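Local coordinates for protein 4-hydroxybutyrate coenzyme A transferase (Shewanella oneidensis, PDB 2OAS) that probably transfers coenzyme A between acyl-CoA thioesters and short-chain carboxylates such as acetate or 4-hydroxybutyrate, at residues Thr24-Ala29 / Leu51-Glu56; Cys74-Val79 / Ile325-Gly330; Gln315-Ser320 / Pro369-Val374. One frame throughout, in Å; residues are numbered along the deposited sequence.

Contact 1 (Thr24-Ala29 / Leu51-Glu56)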
loop_
_atom_site.group_PDB
_atom_site.type_symbol
_atom_site.label_atom_id
_atom_site.label_comp_id
_atom_site.label_asym_id
_atom_site.label_seq_id
_atom_site.Cartn_x
_atom_site.Cartn_y
_atom_site.Cartn_z
ATOM N N THR A 24 -0.838 0.595 -26.520
ATOM C CA THR A 24 0.362 0.119 -27.199
ATOM C C THR A 24 1.146 -0.864 -26.357
ATOM O O THR A 24 1.267 -0.703 -25.144
ATOM C CB THR A 24 1.324 1.301 -27.561
ATOM O OG1 THR A 24 2.547 0.767 -28.058
ATOM C CG2 THR A 24 1.623 2.168 -26.331
ATOM N N HIS A 25 1.673 -1.891 -27.014
ATOM C CA HIS A 25 2.502 -2.895 -26.349
ATOM C C HIS A 25 3.588 -2.030 -25.704
ATOM O O HIS A 25 4.066 -1.089 -26.332
ATOM C CB HIS A 25 3.118 -3.799 -27.407
ATOM C CG HIS A 25 3.211 -5.239 -27.005
ATOM N ND1 HIS A 25 3.378 -6.247 -27.936
ATOM C CD2 HIS A 25 3.168 -5.839 -25.799
ATOM C CE1 HIS A 25 3.432 -7.408 -27.313
ATOM N NE2 HIS A 25 3.306 -7.194 -26.017
ATOM N N SER A 26 3.983 -2.338 -24.482
ATOM C CA SER A 26 4.992 -1.539 -23.805
ATOM C C SER A 26 6.358 -2.192 -23.617
ATOM O O SER A 26 6.563 -3.343 -23.976
ATOM C CB SER A 26 4.440 -1.087 -22.461
ATOM O OG SER A 26 3.301 -0.270 -22.679
HETATM N N MSE A 27 7.302 -1.434 -23.081
HETATM C CA MSE A 27 8.635 -1.962 -22.853
HETATM C C MSE A 27 9.373 -2.363 -24.117
HETATM O O MSE A 27 9.321 -1.662 -25.124
HETATM C CB MSE A 27 8.545 -3.153 -21.903
HETATM C CG MSE A 27 8.210 -2.725 -20.485
HETATM SE SE MSE A 27 9.776 -2.075 -19.492
HETATM C CE MSE A 27 10.263 -0.508 -20.531
ATOM N N GLY A 28 10.065 -3.492 -24.050
ATOM C CA GLY A 28 10.818 -3.964 -25.196
ATOM C C GLY A 28 9.955 -4.359 -26.376
ATOM O O GLY A 28 10.466 -4.556 -27.477
ATOM N N ALA A 29 8.650 -4.463 -26.165
ATOM C CA ALA A 29 7.737 -4.860 -27.243
ATOM C C ALA A 29 7.087 -3.700 -27.978
ATOM O O ALA A 29 6.348 -3.923 -28.937
ATOM C CB ALA A 29 6.650 -5.790 -26.689
ATOM N N LEU A 51 -2.923 5.271 -24.547
ATOM C CA LEU A 51 -2.637 4.743 -23.209
ATOM C C LEU A 51 -1.361 3.918 -23.313
ATOM O O LEU A 51 -1.130 3.247 -24.320
ATOM C CB LEU A 51 -3.797 3.866 -22.723
ATOM C CG LEU A 51 -5.104 4.547 -22.301
ATOM C CD1 LEU A 51 -6.220 3.522 -22.103
ATOM C CD2 LEU A 51 -4.854 5.296 -21.017
ATOM N N GLN A 52 -0.538 3.952 -22.275
ATOM C CA GLN A 52 0.727 3.222 -22.319
ATOM C C GLN A 52 1.424 3.102 -20.969
ATOM O O GLN A 52 0.982 3.640 -19.952
ATOM C CB GLN A 52 1.686 3.945 -23.278
ATOM C CG GLN A 52 2.354 5.173 -22.642
ATOM C CD GLN A 52 2.873 6.200 -23.655
ATOM O OE1 GLN A 52 2.091 6.843 -24.356
ATOM N NE2 GLN A 52 4.191 6.356 -23.722
ATOM N N LEU A 53 2.534 2.389 -20.989
ATOM C CA LEU A 53 3.371 2.207 -19.817
ATOM C C LEU A 53 4.712 2.734 -20.315
ATOM O O LEU A 53 4.751 3.599 -21.194
ATOM C CB LEU A 53 3.461 0.720 -19.457
ATOM C CG LEU A 53 2.467 0.112 -18.446
ATOM C CD1 LEU A 53 1.081 0.696 -18.578
ATOM C CD2 LEU A 53 2.426 -1.383 -18.655
ATOM N N HIS A 54 5.804 2.214 -19.775
ATOM C CA HIS A 54 7.121 2.646 -20.201
ATOM C C HIS A 54 7.286 2.195 -21.659
ATOM O O HIS A 54 7.068 1.025 -21.989
ATOM C CB HIS A 54 8.192 2.013 -19.294
ATOM C CG HIS A 54 9.577 2.525 -19.543
ATOM N ND1 HIS A 54 10.287 2.228 -20.687
ATOM C CD2 HIS A 54 10.364 3.356 -18.818
ATOM C CE1 HIS A 54 11.447 2.857 -20.660
ATOM N NE2 HIS A 54 11.519 3.549 -19.537
ATOM N N THR A 55 7.650 3.119 -22.542
ATOM C CA THR A 55 7.815 2.769 -23.948
ATOM C C THR A 55 9.264 2.917 -24.401
ATOM O O THR A 55 10.047 3.634 -23.779
ATOM C CB THR A 55 6.912 3.636 -24.840
ATOM O OG1 THR A 55 7.041 3.196 -26.192
ATOM C CG2 THR A 55 7.329 5.111 -24.762
ATOM N N GLU A 56 9.625 2.236 -25.483
ATOM C CA GLU A 56 10.993 2.303 -25.991
ATOM C C GLU A 56 11.021 2.598 -27.485
ATOM O O GLU A 56 10.317 1.954 -28.254
ATOM C CB GLU A 56 11.704 0.978 -25.733
ATOM C CG GLU A 56 11.798 0.571 -24.263
ATOM C CD GLU A 56 13.140 0.917 -23.634
ATOM O OE1 GLU A 56 13.274 0.769 -22.396
ATOM O OE2 GLU A 56 14.060 1.326 -24.376
#
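Two hydrogen bonds grip the hydroxyl of Ser-26, one inside its own segment and one across the contact. OG donates to Thr-24 O at 3.2 Å, approaching from above the carbonyl plane, and accepts the amide of Leu-53, whose N lies 3.2 Å from OG along a bent path (138° at the hydrogen). The torsion sets this up: OG is anti to the carbonyl carbon (chi1 -62°), which lays it against Leu-53 CB as well. An alanine here would remove both bonds and would probably loosen the hold of 24-29 on the Leu-53 amide. The straightest bond is the next one, from Met-27 N to His-54 O, 2.7 Å long and nearly along the C=O axis. Met-27, modelled as selenomethionine, starts from a CB directed away from 51-56, but its chain bends at chi2 and chi3 and returns obliquely to the imidazole of His-54, SE standing 5.1 Å from the ring centroid. His-54 ND1 is buried here without a polar partner. Glu-56, with CG anti to its own carbonyl carbon, lays CG 3.4 Å from Met-27 O, a carbonyl hydrogen-bonded to Thr-30 OG1. At the other end Thr-24 CG2 and Gln-52 CB run alongside each other, 3.5 Å apart. Strands 21-24 and 48-52 are parallel neighbours in the eight-stranded sheet, and the contact lies where both run out at their C-terminal ends: 24-29 passes through a type II' turn toward helix 32-41, strand 113-118 flanks it, and strand 70-74 borders Gln-52.

Contact 2 (Cys74-Val79 / Ile325-Gly330); sequences CFFGGV and IYSGVG. With COA (coenzyme A), chain C.
Phe-76 leaves its backbone with CG anti to N (chi1 -163°), so that the ring swings from CB across the chain of 325-330. CG and CD1 come down on Gly-328, CD1 lying 3.4 Å from its CA. CE1 continues along the same residue to Gly-328 O at 3.5 Å, while CD2 and CE2 follow the other flank, CE2 reaching Ser-327 CB at 3.5 Å. One ring face is thus covered by the Ser-327–Gly-328 peptide, with Gly-328 N standing 3.6 Å above the plane. At the tip Phe-76 CZ meets coenzyme A, whose amide oxygen O9P sits 3.3 Å from Phe-76 CZ at the ring edge. Ser-327 OG reaches the same oxygen with a weak hydrogen bond, from the crowded position between N and the carbonyl carbon (chi1 55°). Gly-328 suits this close packing, since a beta carbon there would run into Phe-76 CD1. Next to Phe-76 one short, straight bond ties the backbones: Gly-77 N to Ser-327 O, 2.5 Å at 177°, entering from above the carbonyl plane. The CA-H of Phe-76 points to that same oxygen. Gly-330 has positive phi, and a beta carbon on it would clash with coenzyme A O5P; Tyr-326 lays its OH 3.1 Å from C5B of the cofactor. Val-329 turns to Tyr-92 and to Ala-378 of the second subunit. This is a coenzyme A pocket between the N- and C-terminal family regions, and Gly-328 to Gly-331 (GVGG) are consistent with the glycine-rich GxGG loop of family I CoA-transferases.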
loop_
_atom_site.group_PDB
_atom_site.type_symbol
_atom_site.label_atom_id
_atom_site.label_comp_id
_atom_site.label_asym_id
_atom_site.label_seq_id
_atom_site.Cartn_x
_atom_site.Cartn_y
_atom_site.Cartn_z
ATOM N N CYS A 74 -0.153 8.398 -19.884
ATOM C CA CYS A 74 0.784 7.486 -19.257
ATOM C C CYS A 74 0.485 6.939 -17.880
ATOM O O CYS A 74 0.193 7.690 -16.945
ATOM C CB CYS A 74 2.159 8.139 -19.200
ATOM S SG CYS A 74 2.693 8.864 -20.737
ATOM N N PHE A 75 0.584 5.620 -17.763
ATOM C CA PHE A 75 0.396 4.941 -16.495
ATOM C C PHE A 75 1.794 4.867 -15.898
ATOM O O PHE A 75 1.974 4.553 -14.727
ATOM C CB PHE A 75 -0.150 3.528 -16.722
ATOM C CG PHE A 75 -1.569 3.511 -17.181
ATOM C CD1 PHE A 75 -1.949 2.758 -18.280
ATOM C CD2 PHE A 75 -2.537 4.249 -16.502
ATOM C CE1 PHE A 75 -3.272 2.748 -18.704
ATOM C CE2 PHE A 75 -3.860 4.243 -16.925
ATOM C CZ PHE A 75 -4.230 3.487 -18.025
ATOM N N PHE A 76 2.781 5.174 -16.728
ATOM C CA PHE A 76 4.174 5.146 -16.313
ATOM C C PHE A 76 4.937 5.958 -17.333
ATOM O O PHE A 76 4.849 5.688 -18.529
ATOM C CB PHE A 76 4.701 3.725 -16.329
ATOM C CG PHE A 76 5.959 3.532 -15.550
ATOM C CD1 PHE A 76 5.908 2.992 -14.266
ATOM C CD2 PHE A 76 7.198 3.836 -16.109
ATOM C CE1 PHE A 76 7.069 2.749 -13.552
ATOM C CE2 PHE A 76 8.375 3.600 -15.403
ATOM C CZ PHE A 76 8.313 3.053 -14.119
ATOM N N GLY A 77 5.690 6.946 -16.866
ATOM C CA GLY A 77 6.445 7.780 -17.779
ATOM C C GLY A 77 7.750 7.194 -18.297
ATOM O O GLY A 77 8.332 6.266 -17.717
ATOM N N GLY A 78 8.219 7.761 -19.401
ATOM C CA GLY A 78 9.457 7.321 -20.008
ATOM C C GLY A 78 10.245 8.486 -20.578
ATOM O O GLY A 78 9.848 9.651 -20.449
ATOM N N VAL A 79 11.371 8.175 -21.208
ATOM C CA VAL A 79 12.238 9.190 -21.803
ATOM C C VAL A 79 11.526 10.121 -22.788
ATOM O O VAL A 79 11.681 11.337 -22.713
ATOM C CB VAL A 79 13.444 8.533 -22.531
ATOM C CG1 VAL A 79 14.321 9.607 -23.154
ATOM C CG2 VAL A 79 14.249 7.684 -21.552
ATOM N N ILE A 325 6.539 14.593 -12.938
ATOM C CA ILE A 325 6.505 13.141 -13.046
ATOM C C ILE A 325 7.698 12.608 -13.821
ATOM O O ILE A 325 7.964 13.045 -14.938
ATOM C CB ILE A 325 5.229 12.669 -13.742
ATOM C CG1 ILE A 325 4.011 13.336 -13.097
ATOM C CG2 ILE A 325 5.131 11.150 -13.670
ATOM C CD1 ILE A 325 3.889 13.115 -11.608
ATOM N N TYR A 326 8.417 11.667 -13.218
ATOM C CA TYR A 326 9.576 11.066 -13.859
ATOM C C TYR A 326 9.220 9.696 -14.443
ATOM O O TYR A 326 9.526 9.410 -15.599
ATOM C CB TYR A 326 10.725 10.917 -12.854
ATOM C CG TYR A 326 12.016 10.406 -13.466
ATOM C CD1 TYR A 326 12.897 11.271 -14.123
ATOM C CD2 TYR A 326 12.319 9.039 -13.455
ATOM C CE1 TYR A 326 14.046 10.785 -14.760
ATOM C CE2 TYR A 326 13.458 8.543 -14.087
ATOM C CZ TYR A 326 14.318 9.417 -14.738
ATOM O OH TYR A 326 15.442 8.927 -15.379
ATOM N N SER A 327 8.567 8.848 -13.652
ATOM C CA SER A 327 8.217 7.520 -14.133
ATOM C C SER A 327 6.816 7.064 -13.747
ATOM O O SER A 327 5.832 7.444 -14.388
ATOM C CB SER A 327 9.262 6.503 -13.645
ATOM O OG SER A 327 9.408 6.556 -12.238
ATOM N N GLY A 328 6.719 6.241 -12.709
ATOM C CA GLY A 328 5.415 5.757 -12.298
ATOM C C GLY A 328 5.429 4.885 -11.060
ATOM O O GLY A 328 6.489 4.524 -10.541
ATOM N N VAL A 329 4.233 4.561 -10.583
ATOM C CA VAL A 329 4.057 3.721 -9.400
ATOM C C VAL A 329 4.619 2.328 -9.635
ATOM O O VAL A 329 5.328 1.778 -8.790
ATOM C CB VAL A 329 2.567 3.597 -9.039
ATOM C CG1 VAL A 329 2.379 2.540 -7.965
ATOM C CG2 VAL A 329 2.038 4.947 -8.565
ATOM N N GLY A 330 4.292 1.762 -10.790
ATOM C CA GLY A 330 4.773 0.433 -11.123
ATOM C C GLY A 330 4.299 -0.655 -10.178
ATOM O O GLY A 330 3.100 -0.865 -10.002
HETATM N N1A COA C . 16.404 14.980 -6.601
HETATM C C2A COA C . 16.813 15.684 -7.814
HETATM N N3A COA C . 17.243 14.795 -8.913
HETATM C C4A COA C . 17.274 13.328 -8.777
HETATM C C5A COA C . 16.854 12.644 -7.579
HETATM C C6A COA C . 16.428 13.514 -6.458
HETATM N N6A COA C . 16.011 12.944 -5.231
HETATM N N7A COA C . 16.985 11.274 -7.734
HETATM C C8A COA C . 17.464 11.115 -9.046
HETATM N N9A COA C . 17.643 12.352 -9.707
HETATM C C1B COA C . 18.129 12.599 -11.050
HETATM C C2B COA C . 19.509 12.020 -11.489
HETATM O O2B COA C . 20.479 12.995 -11.639
HETATM C C3B COA C . 19.262 11.214 -12.764
HETATM O O3B COA C . 20.121 11.690 -13.848
HETATM P P3B COA C . 20.120 11.070 -15.305
HETATM O O7A COA C . 20.380 9.618 -15.359
HETATM O O8A COA C . 18.792 11.324 -15.942
HETATM O O9A COA C . 21.114 11.779 -16.098
HETATM C C4B COA C . 17.814 11.305 -13.063
HETATM O O4B COA C . 17.172 12.114 -12.063
HETATM C C5B COA C . 17.454 9.762 -13.160
HETATM O O5B COA C . 17.655 9.094 -11.903
HETATM P P1A COA C . 18.112 7.515 -11.668
HETATM O O1A COA C . 19.352 7.161 -12.301
HETATM O O2A COA C . 18.238 7.183 -10.198
HETATM O O3A COA C . 16.889 6.737 -12.294
HETATM P P2A COA C . 16.774 5.185 -12.322
HETATM O O4A COA C . 16.680 4.735 -13.708
HETATM O O5A COA C . 17.927 4.551 -11.710
HETATM O O6A COA C . 15.678 4.651 -11.502
HETATM C CBP COA C . 13.511 4.769 -10.205
HETATM C CCP COA C . 15.144 4.867 -10.197
HETATM C CDP COA C . 13.347 6.084 -11.045
HETATM C CEP COA C . 12.913 4.991 -8.748
HETATM C CAP COA C . 12.913 3.438 -11.045
HETATM O OAP COA C . 13.402 2.355 -10.194
HETATM C C9P COA C . 11.383 3.352 -11.085
HETATM O O9P COA C . 10.823 3.631 -12.134
HETATM N N8P COA C . 10.715 2.934 -9.906
HETATM C C7P COA C . 9.307 2.726 -9.592
HETATM C C6P COA C . 8.882 1.297 -9.088
HETATM C C5P COA C . 8.601 0.305 -10.140
HETATM O O5P COA C . 7.635 -0.460 -10.037
HETATM N N4P COA C . 9.513 0.324 -11.255
HETATM C C3P COA C . 9.567 -0.463 -12.478
HETATM C C2P COA C . 9.480 -2.027 -12.316
HETATM S S1P COA C . 8.178 -2.779 -13.336
#

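Contact 3 (Gln315-Ser320 / Pro369-Val374). With COA (coenzyme A), chain C.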
loop_
_atom_site.group_PDB
_atom_site.type_symbol
_atom_site.label_atom_id
_atom_site.label_comp_id
_atom_site.label_asym_id
_atom_site.label_seq_id
_atom_site.Cartn_x
_atom_site.Cartn_y
_atom_site.Cartn_z
ATOM N N GLN A 315 9.495 7.738 4.259
ATOM C CA GLN A 315 8.540 7.852 3.148
ATOM C C GLN A 315 9.336 7.821 1.848
ATOM O O GLN A 315 10.255 8.600 1.658
ATOM C CB GLN A 315 7.706 9.135 3.221
ATOM C CG GLN A 315 6.824 9.260 4.463
ATOM C CD GLN A 315 5.751 10.330 4.308
ATOM O OE1 GLN A 315 4.725 10.109 3.670
ATOM N NE2 GLN A 315 5.996 11.513 4.892
ATOM N N VAL A 316 8.969 6.907 0.963
ATOM C CA VAL A 316 9.656 6.700 -0.297
ATOM C C VAL A 316 8.960 7.279 -1.526
ATOM O O VAL A 316 7.774 7.013 -1.778
ATOM C CB VAL A 316 9.864 5.192 -0.515
ATOM C CG1 VAL A 316 10.544 4.920 -1.860
ATOM C CG2 VAL A 316 10.684 4.623 0.638
ATOM N N CYS A 317 9.714 8.072 -2.287
ATOM C CA CYS A 317 9.231 8.695 -3.515
ATOM C C CYS A 317 10.025 8.096 -4.646
ATOM O O CYS A 317 11.250 8.176 -4.643
ATOM C CB CYS A 317 9.475 10.194 -3.502
ATOM S SG CYS A 317 9.178 10.936 -5.117
ATOM N N ALA A 318 9.344 7.512 -5.624
ATOM C CA ALA A 318 10.049 6.866 -6.724
ATOM C C ALA A 318 9.434 7.047 -8.113
ATOM O O ALA A 318 9.891 6.431 -9.083
ATOM C CB ALA A 318 10.193 5.379 -6.412
ATOM N N ASP A 319 8.400 7.884 -8.208
ATOM C CA ASP A 319 7.743 8.123 -9.496
ATOM C C ASP A 319 7.922 9.567 -9.995
ATOM O O ASP A 319 7.527 9.899 -11.110
ATOM C CB ASP A 319 6.247 7.782 -9.399
ATOM C CG ASP A 319 5.447 8.832 -8.641
ATOM O OD1 ASP A 319 5.954 9.364 -7.631
ATOM O OD2 ASP A 319 4.300 9.115 -9.055
ATOM N N SER A 320 8.545 10.418 -9.188
ATOM C CA SER A 320 8.701 11.804 -9.597
ATOM C C SER A 320 9.701 12.596 -8.757
ATOM O O SER A 320 10.226 12.094 -7.767
ATOM C CB SER A 320 7.343 12.485 -9.509
ATOM O OG SER A 320 6.785 12.247 -8.228
ATOM N N PRO A 369 7.929 19.416 -1.958
ATOM C CA PRO A 369 6.505 19.726 -2.094
ATOM C C PRO A 369 5.847 19.013 -3.272
ATOM O O PRO A 369 6.234 19.205 -4.429
ATOM C CB PRO A 369 6.501 21.246 -2.263
ATOM C CG PRO A 369 7.706 21.672 -1.474
ATOM C CD PRO A 369 8.730 20.652 -1.901
ATOM N N GLY A 370 4.858 18.186 -2.971
ATOM C CA GLY A 370 4.141 17.478 -4.015
ATOM C C GLY A 370 4.772 16.180 -4.470
ATOM O O GLY A 370 4.282 15.555 -5.407
ATOM N N ALA A 371 5.847 15.767 -3.808
ATOM C CA ALA A 371 6.525 14.532 -4.166
ATOM C C ALA A 371 5.545 13.353 -4.126
ATOM O O ALA A 371 4.756 13.205 -3.187
ATOM C CB ALA A 371 7.692 14.284 -3.218
ATOM N N GLY A 372 5.588 12.528 -5.165
ATOM C CA GLY A 372 4.692 11.385 -5.219
ATOM C C GLY A 372 5.176 10.261 -4.332
ATOM O O GLY A 372 6.241 9.681 -4.569
ATOM N N VAL A 373 4.415 9.952 -3.291
ATOM C CA VAL A 373 4.806 8.860 -2.411
ATOM C C VAL A 373 4.359 7.546 -3.057
ATOM O O VAL A 373 3.175 7.359 -3.313
ATOM C CB VAL A 373 4.132 8.986 -1.036
ATOM C CG1 VAL A 373 4.321 7.692 -0.250
ATOM C CG2 VAL A 373 4.698 10.163 -0.291
ATOM N N VAL A 374 5.297 6.651 -3.334
ATOM C CA VAL A 374 4.948 5.360 -3.937
ATOM C C VAL A 374 4.865 4.290 -2.846
ATOM O O VAL A 374 3.936 3.489 -2.817
ATOM C CB VAL A 374 5.993 4.934 -4.998
ATOM C CG1 VAL A 374 5.638 3.562 -5.580
ATOM C CG2 VAL A 374 6.035 5.973 -6.108
HETATM N N1A COA C . 16.404 14.980 -6.601
HETATM C C2A COA C . 16.813 15.684 -7.814
HETATM N N3A COA C . 17.243 14.795 -8.913
HETATM C C4A COA C . 17.274 13.328 -8.777
HETATM C C5A COA C . 16.854 12.644 -7.579
HETATM C C6A COA C . 16.428 13.514 -6.458
HETATM N N6A COA C . 16.011 12.944 -5.231
HETATM N N7A COA C . 16.985 11.274 -7.734
HETATM C C8A COA C . 17.464 11.115 -9.046
HETATM N N9A COA C . 17.643 12.352 -9.707
HETATM C C1B COA C . 18.129 12.599 -11.050
HETATM C C2B COA C . 19.509 12.020 -11.489
HETATM O O2B COA C . 20.479 12.995 -11.639
HETATM C C3B COA C . 19.262 11.214 -12.764
HETATM O O3B COA C . 20.121 11.690 -13.848
HETATM P P3B COA C . 20.120 11.070 -15.305
HETATM O O7A COA C . 20.380 9.618 -15.359
HETATM O O8A COA C . 18.792 11.324 -15.942
HETATM O O9A COA C . 21.114 11.779 -16.098
HETATM C C4B COA C . 17.814 11.305 -13.063
HETATM O O4B COA C . 17.172 12.114 -12.063
HETATM C C5B COA C . 17.454 9.762 -13.160
HETATM O O5B COA C . 17.655 9.094 -11.903
HETATM P P1A COA C . 18.112 7.515 -11.668
HETATM O O1A COA C . 19.352 7.161 -12.301
HETATM O O2A COA C . 18.238 7.183 -10.198
HETATM O O3A COA C . 16.889 6.737 -12.294
HETATM P P2A COA C . 16.774 5.185 -12.322
HETATM O O4A COA C . 16.680 4.735 -13.708
HETATM O O5A COA C . 17.927 4.551 -11.710
HETATM O O6A COA C . 15.678 4.651 -11.502
HETATM C CBP COA C . 13.511 4.769 -10.205
HETATM C CCP COA C . 15.144 4.867 -10.197
HETATM C CDP COA C . 13.347 6.084 -11.045
HETATM C CEP COA C . 12.913 4.991 -8.748
HETATM C CAP COA C . 12.913 3.438 -11.045
HETATM O OAP COA C . 13.402 2.355 -10.194
HETATM C C9P COA C . 11.383 3.352 -11.085
HETATM O O9P COA C . 10.823 3.631 -12.134
HETATM N N8P COA C . 10.715 2.934 -9.906
HETATM C C7P COA C . 9.307 2.726 -9.592
HETATM C C6P COA C . 8.882 1.297 -9.088
HETATM C C5P COA C . 8.601 0.305 -10.140
HETATM O O5P COA C . 7.635 -0.460 -10.037
HETATM N N4P COA C . 9.513 0.324 -11.255
HETATM C C3P COA C . 9.567 -0.463 -12.478
HETATM C C2P COA C . 9.480 -2.027 -12.316
HETATM S S1P COA C . 8.178 -2.779 -13.336
#
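Ala-371 opens the contact with its methyl against Cys-317, CB lying 4.1 Å from SG, while its carbonyl O is hydrogen-bonded to the side-chain NE2 of Gln-315 of the second subunit. Gly-372 is buried at the middle of the contact. Its N gives a weak hydrogen bond to Ser-320 OG, 3.3 Å away, and that hydroxyl in turn donates to Asp-319 OD1, meeting the carboxylate from well above its plane. The carbonyl of Gly-372 faces Cys-317, whose CA-H approaches its O at 3.3 Å; Cys-317 SG, anti to its own N (chi1 169°), lies 3.2 Å from the same Gly-372 O. Asp-319 OD1 lies 3.1 Å from Gly-372 O, two acceptors side by side, so this meeting is no bond and would probably be costly without the serine hydroxyl and the salt bridge from Asp-319 OD2 to Arg-377 of the second subunit. A side chain on Gly-372 would collide with OD1. The next residues join strand 373-375 to the antiparallel strand 316-317, within a small mixed sheet that also holds strands 309-311 and 363-364, and in which 373-375 is outermost in this chain. Val-373 points its CA-H at Val-316 O, and its CG2 crosses obliquely toward Gln-315 OE1. It also packs on Val-373 of the second subunit, whose N is bonded by that same Gln-315 OE1. Val-374 N then closes on Val-316 O at 2.9 Å, in the carbonyl plane and 150° at the hydrogen. The chain turns a corner at this residue. Its CG2, anti to the carbonyl carbon, sits 3.7 Å from Ala-318 N and equally near Asp-319 N; Gln-332 of helix 332-341 also touches the valine, and Ala-318 CB presses on coenzyme A CEP at 3.6 Å.

Contact 2 lies between the other two, its centre about 11 Å from that of contact 1 and about 12 Å from that of contact 3. Contacts 1 and 3 do not touch, their nearest atoms being about 10 Å apart. Contact 1 meets contact 2 through a probable hydrogen bond between Phe-75 N and Gln-52 O, 3.0 Å. On the other side, Asp-319 O probably accepts both Tyr-326 N and Ser-327 N, each at 2.9 Å. Contacts 2 and 3 both border coenzyme A and both reach the second subunit. Contact 1 is set farther off, the Met-27 side chain about 6 Å from coenzyme A and about 8 Å from the side chain of Glu-233, the covalent CoA site.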